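Local structure of peptide synthetase, module 7 (Actinoplanes teichomyceticus, 4TX3) at residues I205-I215 with E343-L351; F304-T312 with V331-F342. The protein is a condensation-type domain from module 7 of a non-ribosomal peptide synthetase, probably the glycopeptide-antibiotic domain that recruits cytochrome P450 enzymes rather than forming peptide bonds. One frame throughout, in Å; residues are numbered along the deposited sequence.

Contact 1 (I205-I215 with E343-L351); sequences ITFWRNHLAGI and EKIPELLAL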
loop_
_atom_site.group_PDB
_atom_site.type_symbol
_atom_site.label_atom_id
_atom_site.label_comp_id
_atom_site.label_asym_id
_atom_site.label_seq_id
_atom_site.Cartn_x
_atom_site.Cartn_y
_atom_site.Cartn_z
ATOM N N ILE B 205 -7.915 3.790 -32.154
ATOM C CA ILE B 205 -8.948 3.019 -32.847
ATOM C C ILE B 205 -8.327 2.311 -34.047
ATOM O O ILE B 205 -8.642 1.167 -34.341
ATOM C CB ILE B 205 -10.129 3.919 -33.289
ATOM C CG1 ILE B 205 -11.075 4.158 -32.111
ATOM C CG2 ILE B 205 -10.891 3.312 -34.452
ATOM C CD1 ILE B 205 -12.042 5.301 -32.334
ATOM N N THR B 206 -7.417 2.998 -34.718
ATOM C CA THR B 206 -6.731 2.442 -35.870
ATOM C C THR B 206 -5.862 1.262 -35.465
ATOM O O THR B 206 -5.853 0.221 -36.138
ATOM C CB THR B 206 -5.885 3.523 -36.559
ATOM O OG1 THR B 206 -6.768 4.491 -37.135
ATOM C CG2 THR B 206 -4.978 2.934 -37.634
ATOM N N PHE B 207 -5.152 1.414 -34.351
ATOM C CA PHE B 207 -4.355 0.315 -33.830
ATOM C C PHE B 207 -5.163 -0.965 -33.604
ATOM O O PHE B 207 -4.752 -2.040 -34.028
ATOM C CB PHE B 207 -3.675 0.677 -32.510
ATOM C CG PHE B 207 -2.999 -0.497 -31.876
ATOM C CD1 PHE B 207 -1.751 -0.890 -32.305
ATOM C CD2 PHE B 207 -3.641 -1.248 -30.900
ATOM C CE1 PHE B 207 -1.145 -1.998 -31.763
ATOM C CE2 PHE B 207 -3.033 -2.357 -30.353
ATOM C CZ PHE B 207 -1.783 -2.732 -30.781
ATOM N N TRP B 208 -6.293 -0.862 -32.921
ATOM C CA TRP B 208 -7.011 -2.064 -32.536
ATOM C C TRP B 208 -7.741 -2.703 -33.703
ATOM O O TRP B 208 -7.797 -3.937 -33.788
ATOM C CB TRP B 208 -7.993 -1.774 -31.387
ATOM C CG TRP B 208 -7.269 -1.602 -30.090
ATOM C CD1 TRP B 208 -7.052 -0.434 -29.418
ATOM C CD2 TRP B 208 -6.610 -2.626 -29.335
ATOM N NE1 TRP B 208 -6.314 -0.670 -28.282
ATOM C CE2 TRP B 208 -6.033 -2.005 -28.205
ATOM C CE3 TRP B 208 -6.464 -4.005 -29.500
ATOM C CZ2 TRP B 208 -5.317 -2.717 -27.244
ATOM C CZ3 TRP B 208 -5.746 -4.715 -28.543
ATOM C CH2 TRP B 208 -5.184 -4.070 -27.431
ATOM N N ARG B 209 -8.309 -1.890 -34.590
ATOM C CA ARG B 209 -8.983 -2.428 -35.771
ATOM C C ARG B 209 -7.970 -3.217 -36.585
ATOM O O ARG B 209 -8.299 -4.256 -37.156
ATOM C CB ARG B 209 -9.603 -1.318 -36.635
ATOM C CG ARG B 209 -10.848 -0.664 -36.053
ATOM C CD ARG B 209 -11.260 0.565 -36.873
ATOM N NE ARG B 209 -11.368 0.230 -38.291
ATOM C CZ ARG B 209 -12.498 -0.143 -38.890
ATOM N NH1 ARG B 209 -13.631 -0.204 -38.198
ATOM N NH2 ARG B 209 -12.498 -0.442 -40.183
ATOM N N ASN B 210 -6.734 -2.714 -36.611
ATOM C CA ASN B 210 -5.640 -3.355 -37.327
ATOM C C ASN B 210 -5.124 -4.598 -36.598
ATOM O O ASN B 210 -5.036 -5.678 -37.188
ATOM C CB ASN B 210 -4.491 -2.362 -37.551
ATOM C CG ASN B 210 -4.807 -1.315 -38.640
ATOM O OD1 ASN B 210 -5.691 -1.517 -39.473
ATOM N ND2 ASN B 210 -4.060 -0.207 -38.640
ATOM N N HIS B 211 -4.798 -4.450 -35.315
ATOM C CA HIS B 211 -4.314 -5.568 -34.510
ATOM C C HIS B 211 -5.333 -6.723 -34.498
ATOM O O HIS B 211 -4.954 -7.878 -34.635
ATOM C CB HIS B 211 -4.007 -5.086 -33.084
ATOM C CG HIS B 211 -3.461 -6.142 -32.168
ATOM N ND1 HIS B 211 -2.143 -6.549 -32.199
ATOM C CD2 HIS B 211 -4.049 -6.857 -31.176
ATOM C CE1 HIS B 211 -1.946 -7.478 -31.276
ATOM N NE2 HIS B 211 -3.086 -7.677 -30.636
ATOM N N LEU B 212 -6.621 -6.414 -34.362
ATOM C CA LEU B 212 -7.642 -7.453 -34.180
ATOM C C LEU B 212 -8.437 -7.780 -35.448
ATOM O O LEU B 212 -9.429 -8.504 -35.392
ATOM C CB LEU B 212 -8.621 -7.048 -33.071
ATOM C CG LEU B 212 -8.060 -7.024 -31.645
ATOM C CD1 LEU B 212 -9.134 -6.618 -30.628
ATOM C CD2 LEU B 212 -7.435 -8.362 -31.274
ATOM N N ALA B 213 -8.002 -7.247 -36.583
ATOM C CA ALA B 213 -8.650 -7.518 -37.870
ATOM C C ALA B 213 -8.734 -9.008 -38.209
ATOM O O ALA B 213 -7.711 -9.666 -38.397
ATOM C CB ALA B 213 -7.917 -6.791 -38.972
ATOM N N GLY B 214 -9.953 -9.534 -38.283
ATOM C CA GLY B 214 -10.175 -10.898 -38.738
ATOM C C GLY B 214 -10.082 -12.033 -37.722
ATOM O O GLY B 214 -9.834 -13.178 -38.100
ATOM N N ILE B 215 -10.279 -11.737 -36.442
ATOM C CA ILE B 215 -10.262 -12.790 -35.431
ATOM C C ILE B 215 -11.570 -13.550 -35.470
ATOM O O ILE B 215 -12.602 -12.978 -35.791
ATOM C CB ILE B 215 -10.044 -12.233 -34.020
ATOM C CG1 ILE B 215 -11.141 -11.222 -33.691
ATOM C CG2 ILE B 215 -8.667 -11.597 -33.913
ATOM C CD1 ILE B 215 -11.033 -10.622 -32.340
ATOM N N GLU B 343 -14.506 -2.030 -24.049
ATOM C CA GLU B 343 -15.920 -2.272 -24.320
ATOM C C GLU B 343 -16.372 -1.555 -25.595
ATOM O O GLU B 343 -17.457 -1.797 -26.124
ATOM C CB GLU B 343 -16.766 -1.829 -23.124
ATOM C CG GLU B 343 -16.543 -2.653 -21.845
ATOM C CD GLU B 343 -15.243 -2.318 -21.088
ATOM O OE1 GLU B 343 -14.578 -1.314 -21.424
ATOM O OE2 GLU B 343 -14.882 -3.063 -20.143
ATOM N N LYS B 344 -15.508 -0.680 -26.084
ATOM C CA LYS B 344 -15.772 0.107 -27.269
ATOM C C LYS B 344 -15.325 -0.663 -28.511
ATOM O O LYS B 344 -15.748 -0.376 -29.635
ATOM C CB LYS B 344 -15.041 1.446 -27.153
ATOM C CG LYS B 344 -15.532 2.505 -28.071
ATOM C CD LYS B 344 -16.896 3.007 -27.654
ATOM C CE LYS B 344 -17.274 4.238 -28.494
ATOM N NZ LYS B 344 -16.438 4.377 -29.735
ATOM N N ILE B 345 -14.468 -1.655 -28.282
ATOM C CA ILE B 345 -13.821 -2.396 -29.355
ATOM C C ILE B 345 -14.745 -3.328 -30.155
ATOM O O ILE B 345 -14.572 -3.430 -31.366
ATOM C CB ILE B 345 -12.644 -3.196 -28.806
ATOM C CG1 ILE B 345 -11.467 -2.253 -28.547
ATOM C CG2 ILE B 345 -12.237 -4.308 -29.769
ATOM C CD1 ILE B 345 -10.333 -2.895 -27.809
ATOM N N PRO B 346 -15.721 -4.005 -29.503
ATOM C CA PRO B 346 -16.675 -4.755 -30.345
ATOM C C PRO B 346 -17.312 -3.932 -31.481
ATOM O O PRO B 346 -17.333 -4.433 -32.594
ATOM C CB PRO B 346 -17.729 -5.220 -29.335
ATOM C CG PRO B 346 -16.903 -5.468 -28.086
ATOM C CD PRO B 346 -15.872 -4.351 -28.073
ATOM N N GLU B 347 -17.787 -2.717 -31.208
ATOM C CA GLU B 347 -18.214 -1.771 -32.254
ATOM C C GLU B 347 -17.195 -1.550 -33.356
ATOM O O GLU B 347 -17.503 -1.706 -34.529
ATOM C CB GLU B 347 -18.509 -0.395 -31.666
ATOM C CG GLU B 347 -19.719 -0.298 -30.806
ATOM C CD GLU B 347 -19.606 0.869 -29.848
ATOM O OE1 GLU B 347 -19.027 1.905 -30.255
ATOM O OE2 GLU B 347 -20.067 0.737 -28.684
ATOM N N LEU B 348 -15.993 -1.134 -32.963
ATOM C CA LEU B 348 -14.917 -0.832 -33.904
ATOM C C LEU B 348 -14.638 -1.983 -34.848
ATOM O O LEU B 348 -14.145 -1.783 -35.951
ATOM C CB LEU B 348 -13.631 -0.488 -33.155
ATOM C CG LEU B 348 -13.759 0.527 -32.027
ATOM C CD1 LEU B 348 -12.436 0.657 -31.320
ATOM C CD2 LEU B 348 -14.215 1.875 -32.567
ATOM N N LEU B 349 -14.927 -3.194 -34.397
ATOM C CA LEU B 349 -14.656 -4.371 -35.196
ATOM C C LEU B 349 -15.896 -4.834 -35.939
ATOM O O LEU B 349 -15.870 -5.886 -36.576
ATOM C CB LEU B 349 -14.141 -5.497 -34.316
ATOM C CG LEU B 349 -12.742 -5.335 -33.753
ATOM C CD1 LEU B 349 -12.437 -6.548 -32.857
ATOM C CD2 LEU B 349 -11.712 -5.178 -34.891
ATOM N N ALA B 350 -16.966 -4.040 -35.847
ATOM C CA ALA B 350 -18.286 -4.381 -36.404
ATOM C C ALA B 350 -18.651 -5.813 -36.062
ATOM O O ALA B 350 -19.106 -6.566 -36.914
ATOM C CB ALA B 350 -18.327 -4.173 -37.919
ATOM N N LEU B 351 -18.427 -6.179 -34.809
ATOM C CA LEU B 351 -18.678 -7.530 -34.345
ATOM C C LEU B 351 -20.145 -7.690 -33.940
ATOM O O LEU B 351 -20.665 -6.902 -33.146
ATOM C CB LEU B 351 -17.764 -7.851 -33.169
ATOM C CG LEU B 351 -17.683 -9.324 -32.812
ATOM C CD1 LEU B 351 -16.671 -9.970 -33.735
ATOM C CD2 LEU B 351 -17.336 -9.533 -31.328
#

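Contact 2 (F304-T312 with V331-F342); sequences FARPFPVRT and VREARQHLDVPF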
loop_
_atom_site.group_PDB
_atom_site.type_symbol
_atom_site.label_atom_id
_atom_site.label_comp_id
_atom_site.label_asym_id
_atom_site.label_seq_id
_atom_site.Cartn_x
_atom_site.Cartn_y
_atom_site.Cartn_z
ATOM N N PHE B 304 -12.858 0.625 -12.425
ATOM C CA PHE B 304 -11.638 1.087 -13.069
ATOM C C PHE B 304 -10.833 -0.003 -13.764
ATOM O O PHE B 304 -9.973 0.308 -14.580
ATOM C CB PHE B 304 -10.723 1.768 -12.048
ATOM C CG PHE B 304 -11.254 3.061 -11.538
ATOM C CD1 PHE B 304 -11.352 4.169 -12.384
ATOM C CD2 PHE B 304 -11.640 3.185 -10.207
ATOM C CE1 PHE B 304 -11.841 5.364 -11.918
ATOM C CE2 PHE B 304 -12.137 4.393 -9.725
ATOM C CZ PHE B 304 -12.235 5.484 -10.578
ATOM N N ALA B 305 -11.055 -1.265 -13.428
ATOM C CA ALA B 305 -10.182 -2.287 -13.984
ATOM C C ALA B 305 -10.520 -2.462 -15.464
ATOM O O ALA B 305 -11.689 -2.420 -15.838
ATOM C CB ALA B 305 -10.303 -3.616 -13.204
ATOM N N ARG B 306 -9.501 -2.637 -16.299
ATOM C CA ARG B 306 -9.675 -2.574 -17.763
ATOM C C ARG B 306 -9.218 -3.824 -18.491
ATOM O O ARG B 306 -8.040 -4.207 -18.395
ATOM C CB ARG B 306 -8.898 -1.391 -18.302
ATOM C CG ARG B 306 -7.680 -1.172 -17.475
ATOM C CD ARG B 306 -7.151 0.209 -17.577
ATOM N NE ARG B 306 -5.915 0.264 -16.836
ATOM C CZ ARG B 306 -4.822 0.851 -17.289
ATOM N NH1 ARG B 306 -4.839 1.419 -18.493
ATOM N NH2 ARG B 306 -3.710 0.840 -16.553
ATOM N N PRO B 307 -10.145 -4.467 -19.222
ATOM C CA PRO B 307 -9.815 -5.610 -20.081
ATOM C C PRO B 307 -8.788 -5.208 -21.128
ATOM O O PRO B 307 -8.753 -4.061 -21.564
ATOM C CB PRO B 307 -11.151 -5.974 -20.730
ATOM C CG PRO B 307 -12.186 -5.412 -19.805
ATOM C CD PRO B 307 -11.578 -4.144 -19.266
ATOM N N PHE B 308 -7.953 -6.163 -21.504
ATOM C CA PHE B 308 -6.777 -5.923 -22.322
ATOM C C PHE B 308 -6.469 -7.219 -23.093
ATOM O O PHE B 308 -5.884 -8.165 -22.542
ATOM C CB PHE B 308 -5.601 -5.492 -21.437
ATOM C CG PHE B 308 -4.287 -5.386 -22.168
ATOM C CD1 PHE B 308 -4.170 -4.589 -23.303
ATOM C CD2 PHE B 308 -3.168 -6.083 -21.718
ATOM C CE1 PHE B 308 -2.956 -4.484 -23.988
ATOM C CE2 PHE B 308 -1.947 -5.994 -22.392
ATOM C CZ PHE B 308 -1.843 -5.192 -23.537
ATOM N N PRO B 309 -6.905 -7.278 -24.361
ATOM C CA PRO B 309 -6.770 -8.452 -25.225
ATOM C C PRO B 309 -5.482 -8.417 -26.015
ATOM O O PRO B 309 -5.160 -7.383 -26.584
ATOM C CB PRO B 309 -7.970 -8.328 -26.155
ATOM C CG PRO B 309 -8.115 -6.844 -26.307
ATOM C CD PRO B 309 -7.755 -6.249 -24.976
ATOM N N VAL B 310 -4.751 -9.524 -26.045
ATOM C CA VAL B 310 -3.534 -9.591 -26.838
ATOM C C VAL B 310 -3.622 -10.762 -27.797
ATOM O O VAL B 310 -3.901 -11.899 -27.408
ATOM C CB VAL B 310 -2.277 -9.693 -25.954
ATOM C CG1 VAL B 310 -1.046 -9.969 -26.811
ATOM C CG2 VAL B 310 -2.101 -8.390 -25.160
ATOM N N ARG B 311 -3.434 -10.455 -29.073
ATOM C CA ARG B 311 -3.538 -11.455 -30.108
ATOM C C ARG B 311 -2.167 -12.056 -30.331
ATOM O O ARG B 311 -1.172 -11.334 -30.423
ATOM C CB ARG B 311 -4.087 -10.840 -31.391
ATOM C CG ARG B 311 -4.323 -11.817 -32.506
ATOM C CD ARG B 311 -4.718 -11.059 -33.758
ATOM N NE ARG B 311 -5.163 -11.948 -34.819
ATOM C CZ ARG B 311 -5.841 -11.544 -35.885
ATOM N NH1 ARG B 311 -6.148 -10.261 -36.024
ATOM N NH2 ARG B 311 -6.224 -12.419 -36.804
ATOM N N THR B 312 -2.099 -13.377 -30.408
ATOM C CA THR B 312 -0.807 -14.014 -30.584
ATOM C C THR B 312 -0.867 -14.948 -31.773
ATOM O O THR B 312 -1.851 -15.647 -31.960
ATOM C CB THR B 312 -0.379 -14.763 -29.298
ATOM O OG1 THR B 312 -0.175 -13.802 -28.251
ATOM C CG2 THR B 312 0.917 -15.511 -29.516
ATOM N N VAL B 331 2.503 -7.269 -26.684
ATOM C CA VAL B 331 2.066 -6.595 -25.470
ATOM C C VAL B 331 2.636 -5.183 -25.399
ATOM O O VAL B 331 1.899 -4.223 -25.164
ATOM C CB VAL B 331 2.470 -7.379 -24.203
ATOM C CG1 VAL B 331 2.199 -6.564 -22.948
ATOM C CG2 VAL B 331 1.734 -8.699 -24.146
ATOM N N ARG B 332 3.947 -5.072 -25.607
ATOM C CA ARG B 332 4.663 -3.796 -25.639
ATOM C C ARG B 332 4.010 -2.766 -26.589
ATOM O O ARG B 332 3.874 -1.595 -26.242
ATOM C CB ARG B 332 6.127 -4.057 -26.020
ATOM C CG ARG B 332 6.851 -2.975 -26.807
ATOM C CD ARG B 332 8.357 -3.196 -26.689
ATOM N NE ARG B 332 8.752 -3.344 -25.285
ATOM C CZ ARG B 332 9.839 -3.985 -24.851
ATOM N NH1 ARG B 332 10.670 -4.561 -25.715
ATOM N NH2 ARG B 332 10.097 -4.052 -23.544
ATOM N N GLU B 333 3.563 -3.210 -27.760
ATOM C CA GLU B 333 2.857 -2.330 -28.689
ATOM C C GLU B 333 1.423 -1.998 -28.219
ATOM O O GLU B 333 1.009 -0.833 -28.233
ATOM C CB GLU B 333 2.826 -2.971 -30.082
ATOM C CG GLU B 333 2.725 -1.986 -31.240
ATOM C CD GLU B 333 2.443 -2.673 -32.583
ATOM O OE1 GLU B 333 2.305 -3.923 -32.604
ATOM O OE2 GLU B 333 2.356 -1.960 -33.613
ATOM N N ALA B 334 0.666 -3.012 -27.807
ATOM C CA ALA B 334 -0.723 -2.795 -27.393
ATOM C C ALA B 334 -0.809 -1.941 -26.132
ATOM O O ALA B 334 -1.708 -1.117 -26.009
ATOM C CB ALA B 334 -1.429 -4.127 -27.177
ATOM N N ARG B 335 0.140 -2.153 -25.215
ATOM C CA ARG B 335 0.305 -1.404 -23.955
ATOM C C ARG B 335 0.120 0.101 -24.097
ATOM O O ARG B 335 -0.298 0.777 -23.171
ATOM C CB ARG B 335 1.706 -1.660 -23.387
ATOM C CG ARG B 335 1.797 -1.732 -21.890
ATOM C CD ARG B 335 1.641 -3.168 -21.397
ATOM N NE ARG B 335 1.397 -3.247 -19.955
ATOM C CZ ARG B 335 1.069 -4.366 -19.319
ATOM N NH1 ARG B 335 0.946 -5.504 -19.990
ATOM N NH2 ARG B 335 0.857 -4.351 -18.009
ATOM N N GLN B 336 0.451 0.622 -25.267
ATOM C CA GLN B 336 0.463 2.053 -25.476
ATOM C C GLN B 336 -0.874 2.608 -25.947
ATOM O O GLN B 336 -1.035 3.821 -26.064
ATOM C CB GLN B 336 1.551 2.396 -26.482
ATOM C CG GLN B 336 2.946 2.129 -25.960
ATOM C CD GLN B 336 3.991 2.291 -27.030
ATOM O OE1 GLN B 336 3.725 2.057 -28.215
ATOM N NE2 GLN B 336 5.189 2.715 -26.627
ATOM N N HIS B 337 -1.837 1.729 -26.206
ATOM C CA HIS B 337 -3.113 2.151 -26.756
ATOM C C HIS B 337 -4.279 1.758 -25.858
ATOM O O HIS B 337 -5.268 1.192 -26.337
ATOM C CB HIS B 337 -3.289 1.552 -28.147
ATOM C CG HIS B 337 -2.106 1.768 -29.044
ATOM N ND1 HIS B 337 -1.961 2.895 -29.826
ATOM C CD2 HIS B 337 -1.015 1.005 -29.279
ATOM C CE1 HIS B 337 -0.830 2.817 -30.501
ATOM N NE2 HIS B 337 -0.236 1.681 -30.190
ATOM N N LEU B 338 -4.166 2.073 -24.563
ATOM C CA LEU B 338 -5.143 1.616 -23.568
ATOM C C LEU B 338 -6.197 2.649 -23.174
ATOM O O LEU B 338 -7.052 2.363 -22.344
ATOM C CB LEU B 338 -4.425 1.150 -22.309
ATOM C CG LEU B 338 -3.528 -0.070 -22.488
ATOM C CD1 LEU B 338 -3.052 -0.554 -21.127
ATOM C CD2 LEU B 338 -4.283 -1.163 -23.253
ATOM N N ASP B 339 -6.143 3.838 -23.764
ATOM C CA ASP B 339 -7.145 4.872 -23.498
ATOM C C ASP B 339 -8.514 4.515 -24.099
ATOM O O ASP B 339 -9.547 4.886 -23.544
ATOM C CB ASP B 339 -6.660 6.230 -24.027
ATOM C CG ASP B 339 -5.373 6.695 -23.347
ATOM O OD1 ASP B 339 -5.454 7.245 -22.228
ATOM O OD2 ASP B 339 -4.273 6.500 -23.916
ATOM N N VAL B 340 -8.533 3.795 -25.220
ATOM C CA VAL B 340 -9.792 3.233 -25.690
ATOM C C VAL B 340 -10.278 2.217 -24.690
ATOM O O VAL B 340 -9.539 1.291 -24.344
ATOM C CB VAL B 340 -9.707 2.483 -27.033
ATOM C CG1 VAL B 340 -11.070 2.461 -27.673
ATOM C CG2 VAL B 340 -8.737 3.094 -27.944
ATOM N N PRO B 341 -11.522 2.369 -24.229
ATOM C CA PRO B 341 -12.062 1.296 -23.396
ATOM C C PRO B 341 -12.200 0.039 -24.228
ATOM O O PRO B 341 -12.566 0.108 -25.406
ATOM C CB PRO B 341 -13.433 1.827 -22.952
ATOM C CG PRO B 341 -13.406 3.279 -23.252
ATOM C CD PRO B 341 -12.479 3.466 -24.416
ATOM N N PHE B 342 -11.883 -1.095 -23.619
ATOM C CA PHE B 342 -12.106 -2.384 -24.249
ATOM C C PHE B 342 -13.532 -2.556 -24.785
ATOM O O PHE B 342 -13.736 -3.165 -25.832
ATOM C CB PHE B 342 -11.806 -3.501 -23.258
ATOM C CG PHE B 342 -12.341 -4.825 -23.682
ATOM C CD1 PHE B 342 -11.663 -5.582 -24.632
ATOM C CD2 PHE B 342 -13.535 -5.309 -23.158
ATOM C CE1 PHE B 342 -12.153 -6.798 -25.046
ATOM C CE2 PHE B 342 -14.020 -6.523 -23.563
ATOM C CZ PHE B 342 -13.328 -7.275 -24.513
HETATM O O HOH W 1 -9.546 -1.364 -21.824
#

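Contact 1 (I205-I215 with E343-L351)
Ile205 meets the fork of Leu348 where the last turns of helix 200-211 pack against the short helix 345-348, a helix-to-helix contact of the condensation-domain fold. Its CG1 approaches Leu348 CD1 at 3.8 Å and lies almost as near CD2, the two side chains crossing at about a right angle. Replacing Ile205 with an alanine would probably take away the apolar contact that CG1 makes with both methyls of Leu348 and open a gap at this edge of the interface. One turn on, the indole of Trp208 receives Ile345 CD1 over one face, a CH-pi contact with CD1 4.1 Å from the centroid of the five-membered ring and 17° off its normal. Phe207 CE2 covers the opposite face, and the indole NE1 is hydrogen-bonded to His337 O, so the ring is held on both faces and at its nitrogen. Arg209 bends at chi3 (52°), which returns its guanidinium to the end of the short helix, with NH1 2.8 Å from Leu348 O and the carbonyl oblique to the guanidinium plane. Leu212 then meets two neighbours: its CD1 touches Ile345 CG2 at 4.0 Å, while its CB abuts Leu349 CD1. Leu349 is the first residue to leave the short helix, which a Schellman motif closes with Ala350 at positive phi. Past the type II turn 212-215, Ile215 CD1 reaches the same Leu349 CD1 at 4.3 Å.

Contact 2 (F304-T312 with V331-F342)
Pro307 and Phe342 bring their CA atoms within 5.7 Å and Val310 and Val331 theirs within 6.5 Å, so strand 306-312 and the segment 331-342 run in opposite senses. A water spans the backbones at the Pro307 end, donating to Pro307 O at 2.8 Å and accepting from Phe342 N at 3.0 Å. Over one face of the Phe342 ring sits Pro307, whose CB lies 3.8 Å from the ring centroid and 29° off the normal, a CH-pi contact; Pro309 CD comes obliquely to CD1 of the same ring. In this condensation domain, whose fold is related to that of the CoA-dependent acyltransferases, strand 306-313 pairs antiparallel with strand 281-288, and helix 320-334, next in the chain, turns back so that its end packs against the strand. Phe308 fills the angle between strand and helix end. With CG anti to the backbone N (chi1 173°), its ring swings back to the helix although its CB starts away from it. Ala334 CB meets the ring edge, 3.6 Å from Phe308 CE1, whereas Leu338 CD2 presses in obliquely, 3.4 Å from Phe308 CD1. Arg335 brings NH1 near CE2 of this ring, its guanidinium plane turned 79° from the aromatic one. Arg306 lays NH1 across Leu338 while its NE is hydrogen-bonded to Pro289 O. Further along, Val310 CG2 and Val331 CG2 meet at 4.0 Å.

In the fold
Contact 2 is the more deeply placed of the two, most of its touching residues being buried, whereas contact 1 lies nearer the surface and is only partly buried. They join different elements: helix to helix in contact 1, strand to helix end and loop in contact 2. Branched aliphatic side chains, with one indole among them, make up most of the first; prolines, aromatic rings and a bridging water mark the second. Their centres are about 12 Å apart, and besides the indole bond to segment 331-342, Arg311 NH1 ties them through the carbonyls of His211 and Ala213. Trp208 also packs on Phe308, Pro309 and Ala334, so this indole of contact 1 also lies against residues of contact 2.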